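Local structure of inclusion membrane protein A (Chlamydia trachomatis, 6E6A) at residues 10-15 / 69-74; 51-56 / 136-141; 82-87 / 154-159; 98-103 / 140-145. The protein probably drives the homotypic fusion of chlamydial inclusions as a SNARE-like membrane protein, of which this chain is the soluble, almost entirely helical domain. The protein carries 3 engineered substitutions. All coordinates share one frame; numbering follows the deposited sequence.

Interaction 1 of 4, residues 10-15 / 69-74; sequences DLQREV and SLLDEY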
# COMPACT_ATOMS: atom_id res chain seq x y z
N ASP A 10 19.73 5.27 -4.49
CA ASP A 10 19.64 3.79 -4.48
C ASP A 10 18.25 3.37 -3.97
O ASP A 10 17.57 2.61 -4.69
CB ASP A 10 20.75 3.17 -3.64
CG ASP A 10 20.89 1.67 -3.87
OD1 ASP A 10 20.57 0.90 -2.94
OD2 ASP A 10 21.32 1.30 -4.98
N LEU A 11 17.85 3.83 -2.80
CA LEU A 11 16.53 3.47 -2.24
C LEU A 11 15.42 3.99 -3.16
O LEU A 11 14.45 3.25 -3.36
CB LEU A 11 16.39 4.06 -0.83
CG LEU A 11 15.00 3.96 -0.21
CD1 LEU A 11 14.70 2.55 0.27
CD2 LEU A 11 14.84 4.95 0.93
N GLN A 12 15.56 5.19 -3.71
CA GLN A 12 14.50 5.74 -4.54
C GLN A 12 14.28 4.89 -5.77
O GLN A 12 13.14 4.62 -6.16
CB GLN A 12 14.88 7.16 -4.96
CG GLN A 12 13.79 7.96 -5.67
CD GLN A 12 12.51 8.09 -4.87
OE1 GLN A 12 12.29 9.09 -4.19
NE2 GLN A 12 11.64 7.08 -4.97
N ARG A 13 15.37 4.48 -6.40
CA ARG A 13 15.29 3.55 -7.51
C ARG A 13 14.62 2.26 -7.06
O ARG A 13 13.72 1.78 -7.75
CB ARG A 13 16.69 3.27 -8.04
CG ARG A 13 16.86 3.24 -9.57
CD ARG A 13 18.27 2.72 -9.89
NE ARG A 13 18.53 1.52 -9.13
CZ ARG A 13 19.28 1.47 -8.02
NH1 ARG A 13 19.79 2.58 -7.52
NH2 ARG A 13 19.44 0.32 -7.37
N GLU A 14 15.01 1.72 -5.90
CA GLU A 14 14.39 0.48 -5.45
C GLU A 14 12.87 0.62 -5.26
O GLU A 14 12.09 -0.18 -5.78
CB GLU A 14 15.03 0.01 -4.14
CG GLU A 14 14.70 -1.41 -3.76
CD GLU A 14 15.29 -2.43 -4.72
OE1 GLU A 14 14.53 -3.14 -5.41
OE2 GLU A 14 16.54 -2.51 -4.79
N VAL A 15 12.43 1.64 -4.52
CA VAL A 15 11.00 1.78 -4.24
C VAL A 15 10.20 2.31 -5.44
O VAL A 15 9.03 1.97 -5.59
CB VAL A 15 10.78 2.66 -2.99
CG1 VAL A 15 11.50 2.06 -1.80
CG2 VAL A 15 11.22 4.09 -3.25
N SER A 69 7.28 12.38 2.48
CA SER A 69 8.07 13.14 3.44
C SER A 69 9.22 12.32 3.99
O SER A 69 10.34 12.82 4.15
CB SER A 69 7.17 13.64 4.56
OG SER A 69 7.93 14.20 5.60
N LEU A 70 8.96 11.04 4.28
CA LEU A 70 10.01 10.16 4.78
C LEU A 70 11.13 9.99 3.75
O LEU A 70 12.32 10.04 4.10
CB LEU A 70 9.40 8.80 5.14
CG LEU A 70 10.29 7.73 5.76
CD1 LEU A 70 10.67 8.10 7.18
CD2 LEU A 70 9.60 6.38 5.71
N LEU A 71 10.77 9.78 2.48
CA LEU A 71 11.80 9.66 1.45
C LEU A 71 12.63 10.94 1.35
O LEU A 71 13.86 10.89 1.22
CB LEU A 71 11.18 9.33 0.10
CG LEU A 71 10.51 7.96 -0.05
CD1 LEU A 71 10.22 7.68 -1.52
CD2 LEU A 71 11.39 6.88 0.56
N ASP A 72 11.97 12.10 1.41
CA ASP A 72 12.69 13.37 1.39
C ASP A 72 13.64 13.49 2.58
O ASP A 72 14.78 13.96 2.43
CB ASP A 72 11.71 14.53 1.37
CG ASP A 72 12.33 15.80 0.84
OD1 ASP A 72 12.64 16.70 1.65
OD2 ASP A 72 12.53 15.89 -0.39
N GLU A 73 13.19 13.09 3.78
CA GLU A 73 14.06 13.14 4.95
C GLU A 73 15.29 12.27 4.75
O GLU A 73 16.41 12.67 5.12
CB GLU A 73 13.29 12.69 6.19
CG GLU A 73 12.19 13.64 6.63
CD GLU A 73 12.71 14.78 7.48
OE1 GLU A 73 13.94 15.00 7.50
OE2 GLU A 73 11.89 15.45 8.14
N TYR A 74 15.12 11.08 4.17
CA TYR A 74 16.27 10.22 3.91
C TYR A 74 17.20 10.88 2.89
O TYR A 74 18.43 10.76 2.98
CB TYR A 74 15.82 8.85 3.43
CG TYR A 74 16.94 7.83 3.37
CD1 TYR A 74 17.36 7.29 2.17
CD2 TYR A 74 17.58 7.41 4.53
CE1 TYR A 74 18.38 6.36 2.12
CE2 TYR A 74 18.60 6.48 4.49
CZ TYR A 74 19.00 5.96 3.28
OH TYR A 74 20.02 5.04 3.24
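The first torsion of Leu-11 puts CG opposite its main-chain N (chi1 170°), whereas CG of Leu-71 lies opposite its own carbonyl carbon (chi1 -66°), and the two leucines send their CD2 methyls together at a slant in this antiparallel helix pair of an all-helical bundle. The short segments 10-15 and 69-74 run at 152° to each other with their axes 11.0 Å apart, and the contact is made by side-chain ends. Leu-71 is the shared partner. Its CD2 branch touches Leu-11 CD2 at 4.0 Å, and its CD1 branch is divided between two residues further along the other helix. Val-15 meets it tip to tip, CG2 lying 4.1 Å from Leu-71 CD1. Gln-12 starts out to one side, but the bend at its second torsion turns the amide back across the leucine at about a right angle, OE1 approaching Leu-71 CD1 to 3.7 Å as a packing contact. That same OE1 has a weak hydrogen bond to the hydroxyl of Tyr-8 in its own helix. Leu-11 also packs against Leu-93 and Lys-94 of helix 87-107. Tyr-74 completes the seam with its ring set obliquely to the leucine methyl, Leu-11 CD2 standing 3.7 Å from Tyr-74 CD1 and 4.0 Å from CE1.

Interaction 2 of 4, residues 51-56 / 136-141; sequences QDFYSC and DSLRDE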
# COMPACT_ATOMS: atom_id res chain seq x y z
N GLN A 51 -16.09 -4.53 -1.36
CA GLN A 51 -16.28 -3.31 -0.59
C GLN A 51 -15.13 -3.09 0.38
O GLN A 51 -14.70 -1.95 0.59
CB GLN A 51 -17.61 -3.35 0.18
CG GLN A 51 -17.93 -2.05 0.91
CD GLN A 51 -19.23 -2.13 1.70
OE1 GLN A 51 -19.62 -3.20 2.18
NE2 GLN A 51 -19.92 -1.01 1.83
N ASP A 52 -14.62 -4.18 0.97
CA ASP A 52 -13.50 -4.09 1.91
C ASP A 52 -12.29 -3.44 1.26
O ASP A 52 -11.50 -2.73 1.93
CB ASP A 52 -13.10 -5.49 2.39
CG ASP A 52 -14.10 -6.10 3.34
OD1 ASP A 52 -15.02 -5.40 3.80
OD2 ASP A 52 -13.94 -7.30 3.63
N PHE A 53 -12.09 -3.71 -0.03
CA PHE A 53 -10.93 -3.15 -0.72
C PHE A 53 -10.88 -1.62 -0.68
O PHE A 53 -9.78 -1.05 -0.72
CB PHE A 53 -10.88 -3.63 -2.17
CG PHE A 53 -10.06 -4.88 -2.37
CD1 PHE A 53 -10.66 -6.11 -2.56
CD2 PHE A 53 -8.67 -4.82 -2.35
CE1 PHE A 53 -9.89 -7.25 -2.73
CE2 PHE A 53 -7.91 -5.96 -2.53
CZ PHE A 53 -8.52 -7.17 -2.72
N TYR A 54 -12.02 -0.94 -0.60
CA TYR A 54 -11.96 0.53 -0.61
C TYR A 54 -11.16 1.06 0.58
O TYR A 54 -10.18 1.79 0.39
CB TYR A 54 -13.36 1.16 -0.62
CG TYR A 54 -13.23 2.66 -0.87
CD1 TYR A 54 -12.93 3.54 0.18
CD2 TYR A 54 -13.31 3.19 -2.15
CE1 TYR A 54 -12.74 4.90 -0.05
CE2 TYR A 54 -13.13 4.55 -2.38
CZ TYR A 54 -12.85 5.39 -1.34
OH TYR A 54 -12.67 6.73 -1.60
N SER A 55 -11.55 0.71 1.81
CA SER A 55 -10.81 1.19 2.97
C SER A 55 -9.40 0.59 3.04
O SER A 55 -8.44 1.29 3.43
CB SER A 55 -11.59 0.89 4.26
OG SER A 55 -11.95 -0.48 4.33
N CYS A 56 -9.25 -0.68 2.63
CA CYS A 56 -7.91 -1.27 2.61
C CYS A 56 -6.93 -0.45 1.78
O CYS A 56 -5.82 -0.15 2.22
CB CYS A 56 -8.00 -2.71 2.09
SG CYS A 56 -6.42 -3.49 1.71
N ASP A 136 -6.07 -9.29 2.53
CA ASP A 136 -5.35 -9.49 3.79
C ASP A 136 -3.88 -9.14 3.65
O ASP A 136 -3.27 -8.55 4.56
CB ASP A 136 -5.51 -10.93 4.28
CG ASP A 136 -6.94 -11.26 4.65
OD1 ASP A 136 -7.75 -10.33 4.83
OD2 ASP A 136 -7.25 -12.46 4.77
N SER A 137 -3.27 -9.52 2.53
CA SER A 137 -1.85 -9.22 2.34
C SER A 137 -1.62 -7.72 2.27
O SER A 137 -0.69 -7.20 2.90
CB SER A 137 -1.33 -9.90 1.07
OG SER A 137 0.02 -9.52 0.86
N LEU A 138 -2.45 -7.01 1.49
CA LEU A 138 -2.33 -5.56 1.38
C LEU A 138 -2.58 -4.88 2.72
O LEU A 138 -1.90 -3.91 3.06
CB LEU A 138 -3.30 -5.04 0.32
CG LEU A 138 -2.89 -5.33 -1.13
CD1 LEU A 138 -4.00 -4.92 -2.09
CD2 LEU A 138 -1.59 -4.61 -1.45
N ARG A 139 -3.56 -5.35 3.48
CA ARG A 139 -3.79 -4.77 4.80
C ARG A 139 -2.52 -4.88 5.64
O ARG A 139 -2.07 -3.90 6.24
CB ARG A 139 -4.95 -5.47 5.51
CG ARG A 139 -6.34 -5.10 5.01
CD ARG A 139 -7.40 -5.81 5.85
NE ARG A 139 -8.76 -5.32 5.61
CZ ARG A 139 -9.86 -5.99 5.97
NH1 ARG A 139 -9.75 -7.16 6.58
NH2 ARG A 139 -11.06 -5.48 5.73
N ASP A 140 -1.91 -6.07 5.64
CA ASP A 140 -0.67 -6.28 6.38
C ASP A 140 0.44 -5.34 5.91
O ASP A 140 1.11 -4.69 6.72
CB ASP A 140 -0.23 -7.74 6.26
CG ASP A 140 -0.98 -8.65 7.23
OD1 ASP A 140 -1.73 -8.12 8.07
OD2 ASP A 140 -0.82 -9.89 7.15
N GLU A 141 0.67 -5.28 4.59
CA GLU A 141 1.82 -4.53 4.09
C GLU A 141 1.62 -3.02 4.18
O GLU A 141 2.56 -2.29 4.53
CB GLU A 141 2.14 -4.93 2.65
CG GLU A 141 2.54 -6.39 2.50
CD GLU A 141 3.67 -6.78 3.44
OE1 GLU A 141 4.67 -6.04 3.51
OE2 GLU A 141 3.55 -7.82 4.13
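Cys-56 and Arg-139 bring their CA atoms within 5.8 Å of each other where the segments 51-56 and 136-141 run almost parallel, at 14°, with axes 10.2 Å apart. The thiol sulfur of Cys-56 lodges between two neighbouring residues of the facing helix, with SG 3.8 Å from Leu-138 CB and 3.7 Å from Arg-139 CG. From there the arginine, extended from CG to NE, runs past the cysteine toward Asp-52, one turn earlier in the other helix. Its guanidinium stops short of a salt bridge. NH2 of Arg-139 lies 4.0 Å from Asp-52 OD2, but the oxygen is well out of the guanidinium plane and no N-H points at it, leaving probably a simple electrostatic attraction. The stronger partner of the carboxylate is Arg-135, whose NH1 forms a salt bridge with OD2, and Asp-52 thus faces two arginines from successive turns of one helix. On the buried side, the CB of Phe-53 leaves in the other direction, yet a first torsion well away from a staggered value (chi1 -93°) brings the ring back, its edge meeting Leu-138 CD1 at 4.1 Å from CE2. This joins helix 44-62 to the long helix 125-163 inside the helical bundle. Helix 18-38 adds Phe-32 against the Phe-53 ring, and helix 87-107 contributes Leu-107 to that ring and Leu-100 to Leu-138.

Interaction 3 of 4, residues 82-87 / 154-159; sequences RKLFSQ and SQIALQ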
# COMPACT_ATOMS: atom_id res chain seq x y z
N ARG A 82 20.73 9.12 9.75
CA ARG A 82 20.92 7.83 9.10
C ARG A 82 20.96 6.68 10.09
O ARG A 82 20.66 5.54 9.72
CB ARG A 82 22.18 7.85 8.23
CG ARG A 82 21.97 8.61 6.93
CD ARG A 82 23.11 8.41 5.94
NE ARG A 82 24.28 9.22 6.28
CZ ARG A 82 24.39 10.52 6.04
NH1 ARG A 82 23.39 11.18 5.47
NH2 ARG A 82 25.49 11.17 6.39
N LYS A 83 21.35 6.94 11.34
CA LYS A 83 21.33 5.86 12.33
C LYS A 83 19.90 5.40 12.61
O LYS A 83 19.69 4.24 12.97
CB LYS A 83 21.99 6.31 13.63
CG LYS A 83 23.47 6.61 13.52
CD LYS A 83 23.96 7.31 14.77
CE LYS A 83 25.47 7.35 14.84
NZ LYS A 83 25.91 8.10 16.05
N LEU A 84 18.92 6.29 12.46
CA LEU A 84 17.53 5.86 12.60
C LEU A 84 17.09 5.01 11.42
O LEU A 84 16.18 4.19 11.56
CB LEU A 84 16.61 7.08 12.73
CG LEU A 84 16.90 8.05 13.89
CD1 LEU A 84 15.90 9.21 13.89
CD2 LEU A 84 16.87 7.32 15.22
N PHE A 85 17.70 5.20 10.25
CA PHE A 85 17.39 4.41 9.06
C PHE A 85 18.23 3.13 9.05
O PHE A 85 19.17 2.97 8.27
CB PHE A 85 17.62 5.24 7.80
CG PHE A 85 16.56 6.26 7.55
CD1 PHE A 85 15.46 5.94 6.78
CD2 PHE A 85 16.67 7.53 8.08
CE1 PHE A 85 14.48 6.88 6.54
CE2 PHE A 85 15.69 8.48 7.84
CZ PHE A 85 14.59 8.15 7.07
N SER A 86 17.86 2.22 9.94
CA SER A 86 18.65 1.01 10.10
C SER A 86 18.48 0.11 8.88
O SER A 86 17.57 0.28 8.06
CB SER A 86 18.23 0.27 11.37
OG SER A 86 16.97 -0.35 11.19
N GLN A 87 19.35 -0.89 8.77
CA GLN A 87 19.26 -1.81 7.64
C GLN A 87 17.97 -2.62 7.70
O GLN A 87 17.35 -2.88 6.66
CB GLN A 87 20.49 -2.71 7.59
CG GLN A 87 21.74 -1.97 7.13
CD GLN A 87 21.44 -0.94 6.04
OE1 GLN A 87 21.16 -1.29 4.89
NE2 GLN A 87 21.49 0.34 6.40
N SER A 154 8.32 10.33 13.66
CA SER A 154 8.32 10.80 15.05
C SER A 154 9.73 10.78 15.65
O SER A 154 10.11 11.72 16.36
CB SER A 154 7.37 9.95 15.88
OG SER A 154 6.03 10.32 15.62
N GLN A 155 10.50 9.72 15.37
CA GLN A 155 11.88 9.65 15.87
C GLN A 155 12.74 10.77 15.31
O GLN A 155 13.54 11.38 16.04
CB GLN A 155 12.49 8.29 15.53
CG GLN A 155 11.87 7.09 16.26
CD GLN A 155 12.49 5.76 15.84
OE1 GLN A 155 13.09 5.65 14.77
NE2 GLN A 155 12.36 4.75 16.70
N ILE A 156 12.59 11.05 14.02
CA ILE A 156 13.34 12.14 13.39
C ILE A 156 12.99 13.47 14.05
O ILE A 156 13.87 14.29 14.34
CB ILE A 156 13.07 12.17 11.88
CG1 ILE A 156 13.66 10.93 11.21
CG2 ILE A 156 13.59 13.46 11.25
CD1 ILE A 156 13.06 10.64 9.85
N ALA A 157 11.69 13.70 14.26
CA ALA A 157 11.24 14.95 14.88
C ALA A 157 11.80 15.10 16.29
O ALA A 157 12.22 16.20 16.69
CB ALA A 157 9.72 14.99 14.91
N LEU A 158 11.81 14.02 17.06
CA LEU A 158 12.35 14.09 18.41
C LEU A 158 13.86 14.33 18.40
O LEU A 158 14.37 15.12 19.21
CB LEU A 158 11.99 12.82 19.18
CG LEU A 158 12.41 12.83 20.65
CD1 LEU A 158 11.90 14.09 21.35
CD2 LEU A 158 11.93 11.57 21.37
N GLN A 159 14.59 13.67 17.50
CA GLN A 159 16.03 13.89 17.40
C GLN A 159 16.35 15.34 17.05
O GLN A 159 17.26 15.95 17.64
CB GLN A 159 16.61 12.94 16.35
CG GLN A 159 18.13 12.81 16.32
CD GLN A 159 18.57 11.90 15.19
OE1 GLN A 159 18.35 12.20 14.01
NE2 GLN A 159 19.17 10.77 15.53
O HOH W 1 14.79 3.92 13.96
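Gln-155 OE1 receives a 2.6 Å hydrogen bond from a water that gives its other proton to Leu-84 O at 2.8 Å, a one-water bridge from the side-chain amide of the long C-terminal helix to the backbone carbonyl of Leu-84. Leu-84 supplies most of the apolar contact. Its CG stands opposite the carbonyl carbon (chi1 -58°), from where CD1 reaches the backbone of the facing helix, 3.8 Å from Gln-155 C and 3.8 Å from Ile-156 N. The same methyl lies 3.9 Å from Ile-156 CG1. Gln-159, extended beyond CG, comes at the leucine from the opposite direction, its OE1 3.9 Å from Leu-84 CD1. The polar end of this glutamine is fixed elsewhere: NE2 hydrogen-bonds to Glu-80 O, giving the long helix a second hold on the backbone of helix 79-84. Phe-85 and Ile-156 close the buried side of the contact, crossing at about a right angle with Ile-156 CD1 4.0 Å from both CE2 and CZ of the ring. The phenylalanine is the centre of an inverse gamma turn, and the turn passes straight into Ser-86, the N-cap of helix 87-107, whose OG bonds to Ile-89 N. The contact therefore ties a helix-to-helix bend to the side of helix 125-163. Leu-152 of that same long helix also packs on Leu-84 and Phe-85, Leu-70 of helix 64-75 lies against the ring, and Met-81 of helix 79-84 touches both Ile-156 and Gln-159.

Interaction 4 of 4, residues 98-103 / 140-145; sequences ASLREE and DEIGQL. With NA (sodium ion), chain D.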
# COMPACT_ATOMS: atom_id res chain seq x y z
N ALA A 98 7.73 -3.38 -2.56
CA ALA A 98 7.77 -4.41 -3.59
C ALA A 98 6.54 -5.32 -3.50
O ALA A 98 5.95 -5.69 -4.52
CB ALA A 98 9.07 -5.21 -3.47
N SER A 99 6.13 -5.66 -2.27
CA SER A 99 4.92 -6.45 -2.08
C SER A 99 3.71 -5.74 -2.65
O SER A 99 2.88 -6.36 -3.32
CB SER A 99 4.70 -6.73 -0.59
OG SER A 99 5.26 -7.96 -0.20
N LEU A 100 3.58 -4.43 -2.39
CA LEU A 100 2.45 -3.68 -2.94
C LEU A 100 2.41 -3.80 -4.45
O LEU A 100 1.35 -4.04 -5.04
CB LEU A 100 2.55 -2.21 -2.54
CG LEU A 100 2.48 -1.78 -1.08
CD1 LEU A 100 2.45 -0.25 -1.00
CD2 LEU A 100 1.28 -2.38 -0.39
N ARG A 101 3.55 -3.60 -5.10
CA ARG A 101 3.57 -3.67 -6.56
C ARG A 101 3.15 -5.06 -7.07
O ARG A 101 2.34 -5.18 -8.00
CB ARG A 101 4.95 -3.27 -7.08
CG ARG A 101 5.31 -1.80 -6.71
CD ARG A 101 6.59 -1.32 -7.41
NE ARG A 101 6.93 0.06 -7.07
CZ ARG A 101 6.31 1.13 -7.56
NH1 ARG A 101 5.32 0.99 -8.43
NH2 ARG A 101 6.69 2.34 -7.20
N GLU A 102 3.69 -6.12 -6.45
CA GLU A 102 3.34 -7.47 -6.92
C GLU A 102 1.85 -7.79 -6.67
O GLU A 102 1.17 -8.39 -7.52
CB GLU A 102 4.25 -8.51 -6.25
CG GLU A 102 5.69 -8.49 -6.79
CD GLU A 102 6.57 -9.62 -6.27
OE1 GLU A 102 6.13 -10.39 -5.39
OE2 GLU A 102 7.72 -9.74 -6.77
N GLU A 103 1.32 -7.34 -5.53
CA GLU A 103 -0.09 -7.58 -5.23
C GLU A 103 -0.99 -6.85 -6.21
O GLU A 103 -2.00 -7.39 -6.66
CB GLU A 103 -0.42 -7.15 -3.79
CG GLU A 103 0.30 -7.94 -2.70
CD GLU A 103 -0.30 -9.33 -2.47
OE1 GLU A 103 -1.31 -9.68 -3.13
OE2 GLU A 103 0.25 -10.07 -1.64
N ASP A 140 -1.91 -6.07 5.64
CA ASP A 140 -0.67 -6.28 6.38
C ASP A 140 0.44 -5.34 5.91
O ASP A 140 1.11 -4.69 6.72
CB ASP A 140 -0.23 -7.74 6.26
CG ASP A 140 -0.98 -8.65 7.23
OD1 ASP A 140 -1.73 -8.12 8.07
OD2 ASP A 140 -0.82 -9.89 7.15
N GLU A 141 0.67 -5.28 4.59
CA GLU A 141 1.82 -4.53 4.09
C GLU A 141 1.62 -3.02 4.18
O GLU A 141 2.56 -2.29 4.53
CB GLU A 141 2.14 -4.93 2.65
CG GLU A 141 2.54 -6.39 2.50
CD GLU A 141 3.67 -6.78 3.44
OE1 GLU A 141 4.67 -6.04 3.51
OE2 GLU A 141 3.55 -7.82 4.13
N ILE A 142 0.42 -2.53 3.86
CA ILE A 142 0.14 -1.10 4.01
C ILE A 142 0.20 -0.71 5.48
O ILE A 142 0.69 0.37 5.82
CB ILE A 142 -1.22 -0.74 3.39
CG1 ILE A 142 -1.21 -0.92 1.87
CG2 ILE A 142 -1.60 0.72 3.75
CD1 ILE A 142 -2.59 -1.04 1.26
N GLY A 143 -0.26 -1.59 6.38
CA GLY A 143 -0.16 -1.28 7.80
C GLY A 143 1.27 -1.24 8.29
O GLY A 143 1.65 -0.36 9.08
N GLN A 144 2.10 -2.19 7.82
CA GLN A 144 3.52 -2.18 8.16
C GLN A 144 4.20 -0.91 7.65
O GLN A 144 5.00 -0.30 8.36
CB GLN A 144 4.21 -3.42 7.60
CG GLN A 144 5.72 -3.38 7.73
CD GLN A 144 6.35 -4.73 7.51
OE1 GLN A 144 5.68 -5.76 7.57
NE2 GLN A 144 7.66 -4.75 7.26
N LEU A 145 3.91 -0.52 6.41
CA LEU A 145 4.50 0.70 5.87
C LEU A 145 4.04 1.91 6.67
O LEU A 145 4.86 2.79 7.00
CB LEU A 145 4.10 0.88 4.41
CG LEU A 145 4.95 0.19 3.35
CD1 LEU A 145 4.30 0.33 1.99
CD2 LEU A 145 6.34 0.80 3.36
NA NA D . 8.34 -5.48 5.01
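Leu-100 and Leu-145 reach toward each other tip to tip, their CD1 methyls 3.6 Å apart, in a buried contact where the short segments 98-103 and 140-145 run antiparallel, crossing at -152°. The CD2 branch of Leu-100 serves a different partner: Ile-142 meets it at about a right angle, with Leu-100 CD2 3.7 Å from Ile-142 CG1. Leu-100 leaves its helix to one side, and with CG opposite the carbonyl carbon (chi1 -63°) its forked end comes nearer to the facing helix. CD2 also touches the base of Glu-141, 4.1 Å from CB, at a slant. Beyond that, Glu-141 bends at its second torsion and folds its chain against Ser-99, where CG lies 3.8 Å from Ser-99 CB. The carboxylate is steered from outside the pair by Ser-96, whose OG hydrogen-bonds to OE1. Ser-96 has a second task, for together with Gln-144 it binds a sodium ion. Glu-141 OE1 stays 4.0 Å from the metal, beyond direct coordination, though its charge would probably favour a cation there. The segments join helix 87-107 to helix 125-163, the centre of the contact lying about 5 Å from the centre of the chain. Helix 44-62 adds Phe-60 against Leu-100, while Arg-101 turns to the N-terminal part of the bundle, forming a salt bridge with Glu-20 and hydrogen bonds with the carbonyls of Val-15 and Ser-17.

In the fold
From the N terminus, interaction 1 opens on helix 7-15 and closes on helix 64-75. Before it closes, interaction 2 opens on helix 44-62, so the two cross, and its second half comes only on helix 125-163. Interaction 3 starts after interaction 1 has ended, crosses interaction 2 and closes furthest along; interaction 4 lies wholly within its span and finishes on the same part of helix 125-163 as interaction 2, sharing Asp-140 and Glu-141. Helix 125-163 therefore receives three of the four contacts. Direct touches link them further: Tyr-74 packs on Phe-85 between interactions 1 and 3, and Ser-137 OG bonds to Glu-103 OE2, 2.6 Å apart, between interactions 2 and 4.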